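Local coordinates for proteasome activator protein PA26 (Trypanosoma brucei, PDB 1YAR) that probably binds the 20S proteasome as a PA28-family activator and opens the gate through which substrates enter, at residues Q72-L77 / E153-R158. Residues are numbered along the deposited sequence; the frame is centred on the assembly and turned at random.
Sequences QLLGVL and EYLSAR
Leu73, Leu74 and Leu77 of helix segment 72-77 meet Tyr154 and Leu155 of helix segment 153-158 across axes 11.6 Å apart at closest approach, the two segments running roughly antiparallel at 147°. The backbones stay well separated, the nearest CA atoms being those of Leu77 and Tyr154 at 8.5 Å, and side chains alone bridge the gap. Most of the work falls to the phenol of Tyr154. With CG anti to the backbone N (chi1 170°), its side chain reaches across to the other helix, where Leu73, Leu74 and Leu77 each meet it at about a right angle. Leu77 takes the root of the ring, its CD1 standing 3.6 Å from Tyr154 CG and touching CD2 and CB as well. Leu74 comes to the ring edge, its CD2 close to the ring plane and 3.8 Å from Tyr154 CE2. Leu73 CD1 packs against the phenol end, 3.4 Å from Tyr154 OH and also touching CZ, in van der Waals contact only. The same hydroxyl is hydrogen-bonded to OD1 of Asp193 on helix 183-226, so this buried polar atom is satisfied from outside the two segments. Leu74 CD2 serves two neighbours, since Leu155 CD2 lies 3.7 Å from it, methyl against methyl. No hydrogen bond links the two segments; the join is apolar packing between helices 71-99 and 150-166. Helix 150-166, which follows helix 111-130 in the chain and precedes helix 183-226, packs here on the PA28-type helical bundle. Helix 183-226 adds Phe196, edge-to-face with Tyr154, and Met197 and Val200 against Leu77; helix 24-57 packs on Leu73 through Ala52 and Ile56, while Leu187 of a neighbouring subunit completes the packing on Leu74 and Leu155.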
loop_
_atom_site.group_PDB
_atom_site.type_symbol
_atom_site.label_atom_id
_atom_site.label_comp_id
_atom_site.label_asym_id
_atom_site.label_seq_id
_atom_site.Cartn_x
_atom_site.Cartn_y
_atom_site.Cartn_z
ATOM N N GLN O 72 -56.357 116.608 26.990
ATOM C CA GLN O 72 -56.711 115.203 26.852
ATOM C C GLN O 72 -55.632 114.440 26.054
ATOM O O GLN O 72 -55.271 113.319 26.407
ATOM C CB GLN O 72 -58.074 115.043 26.181
ATOM C CG GLN O 72 -58.590 113.595 26.186
ATOM C CD GLN O 72 -59.839 113.376 25.347
ATOM O OE1 GLN O 72 -60.286 114.277 24.636
ATOM N NE2 GLN O 72 -60.406 112.175 25.428
ATOM N N LEU O 73 -55.119 115.060 24.996
ATOM C CA LEU O 73 -54.121 114.395 24.151
ATOM C C LEU O 73 -52.776 114.349 24.866
ATOM O O LEU O 73 -52.086 113.328 24.842
ATOM C CB LEU O 73 -53.971 115.084 22.791
ATOM C CG LEU O 73 -55.140 115.482 21.885
ATOM C CD1 LEU O 73 -54.617 115.497 20.463
ATOM C CD2 LEU O 73 -56.369 114.609 21.978
ATOM N N LEU O 74 -52.417 115.459 25.507
ATOM C CA LEU O 74 -51.245 115.510 26.385
ATOM C C LEU O 74 -51.286 114.393 27.442
ATOM O O LEU O 74 -50.285 113.708 27.655
ATOM C CB LEU O 74 -51.105 116.886 27.073
ATOM C CG LEU O 74 -51.145 118.151 26.209
ATOM C CD1 LEU O 74 -51.240 119.420 27.065
ATOM C CD2 LEU O 74 -49.938 118.206 25.263
ATOM N N GLY O 75 -52.446 114.196 28.078
ATOM C CA GLY O 75 -52.604 113.142 29.089
ATOM C C GLY O 75 -52.364 111.742 28.534
ATOM O O GLY O 75 -51.667 110.929 29.156
ATOM N N VAL O 76 -52.925 111.464 27.358
ATOM C CA VAL O 76 -52.734 110.160 26.708
ATOM C C VAL O 76 -51.241 109.928 26.401
ATOM O O VAL O 76 -50.691 108.877 26.736
ATOM C CB VAL O 76 -53.620 109.987 25.432
ATOM C CG1 VAL O 76 -53.218 108.717 24.633
ATOM C CG2 VAL O 76 -55.120 109.917 25.804
ATOM N N LEU O 77 -50.604 110.910 25.766
ATOM C CA LEU O 77 -49.181 110.803 25.417
ATOM C C LEU O 77 -48.280 110.640 26.648
ATOM O O LEU O 77 -47.325 109.858 26.626
ATOM C CB LEU O 77 -48.725 111.967 24.525
ATOM C CG LEU O 77 -49.336 111.917 23.104
ATOM C CD1 LEU O 77 -49.480 113.283 22.477
ATOM C CD2 LEU O 77 -48.572 110.973 22.118
ATOM N N GLU O 153 -42.260 114.891 20.442
ATOM C CA GLU O 153 -42.586 114.814 19.007
ATOM C C GLU O 153 -43.880 115.586 18.706
ATOM O O GLU O 153 -43.916 116.400 17.791
ATOM C CB GLU O 153 -42.804 113.365 18.552
ATOM C CG GLU O 153 -41.615 112.401 18.584
ATOM C CD GLU O 153 -41.958 111.086 17.881
ATOM O OE1 GLU O 153 -42.725 111.142 16.873
ATOM O OE2 GLU O 153 -41.496 109.992 18.337
ATOM N N TYR O 154 -44.929 115.306 19.474
ATOM C CA TYR O 154 -46.239 115.952 19.295
ATOM C C TYR O 154 -46.161 117.471 19.472
ATOM O O TYR O 154 -46.601 118.218 18.600
ATOM C CB TYR O 154 -47.268 115.334 20.248
ATOM C CG TYR O 154 -48.605 116.052 20.336
ATOM C CD1 TYR O 154 -49.517 116.014 19.280
ATOM C CD2 TYR O 154 -48.970 116.740 21.507
ATOM C CE1 TYR O 154 -50.738 116.677 19.363
ATOM C CE2 TYR O 154 -50.189 117.401 21.607
ATOM C CZ TYR O 154 -51.071 117.355 20.546
ATOM O OH TYR O 154 -52.279 118.003 20.644
ATOM N N LEU O 155 -45.591 117.915 20.595
ATOM C CA LEU O 155 -45.421 119.354 20.879
ATOM C C LEU O 155 -44.609 120.088 19.802
ATOM O O LEU O 155 -45.011 121.167 19.354
ATOM C CB LEU O 155 -44.855 119.571 22.292
ATOM C CG LEU O 155 -45.764 118.997 23.391
ATOM C CD1 LEU O 155 -45.087 119.059 24.786
ATOM C CD2 LEU O 155 -47.152 119.664 23.392
ATOM N N SER O 156 -43.484 119.490 19.398
ATOM C CA SER O 156 -42.665 119.994 18.294
ATOM C C SER O 156 -43.542 120.259 17.078
ATOM O O SER O 156 -43.617 121.386 16.589
ATOM C CB SER O 156 -41.582 118.978 17.898
ATOM O OG SER O 156 -40.874 118.472 19.021
ATOM N N ALA O 157 -44.220 119.206 16.622
ATOM C CA ALA O 157 -45.019 119.222 15.392
ATOM C C ALA O 157 -46.150 120.260 15.474
ATOM O O ALA O 157 -46.370 121.040 14.542
ATOM C CB ALA O 157 -45.606 117.826 15.140
ATOM N N ARG O 158 -46.840 120.273 16.611
ATOM C CA ARG O 158 -47.962 121.182 16.806
ATOM C C ARG O 158 -47.498 122.637 16.896
ATOM O O ARG O 158 -48.121 123.521 16.312
ATOM C CB ARG O 158 -48.780 120.784 18.048
ATOM C CG ARG O 158 -50.277 120.974 17.839
ATOM C CD ARG O 158 -51.137 120.873 19.077
ATOM N NE ARG O 158 -52.566 120.835 18.729
ATOM C CZ ARG O 158 -53.390 121.890 18.767
ATOM N NH1 ARG O 158 -52.956 123.086 19.160
ATOM N NH2 ARG O 158 -54.664 121.738 18.440
#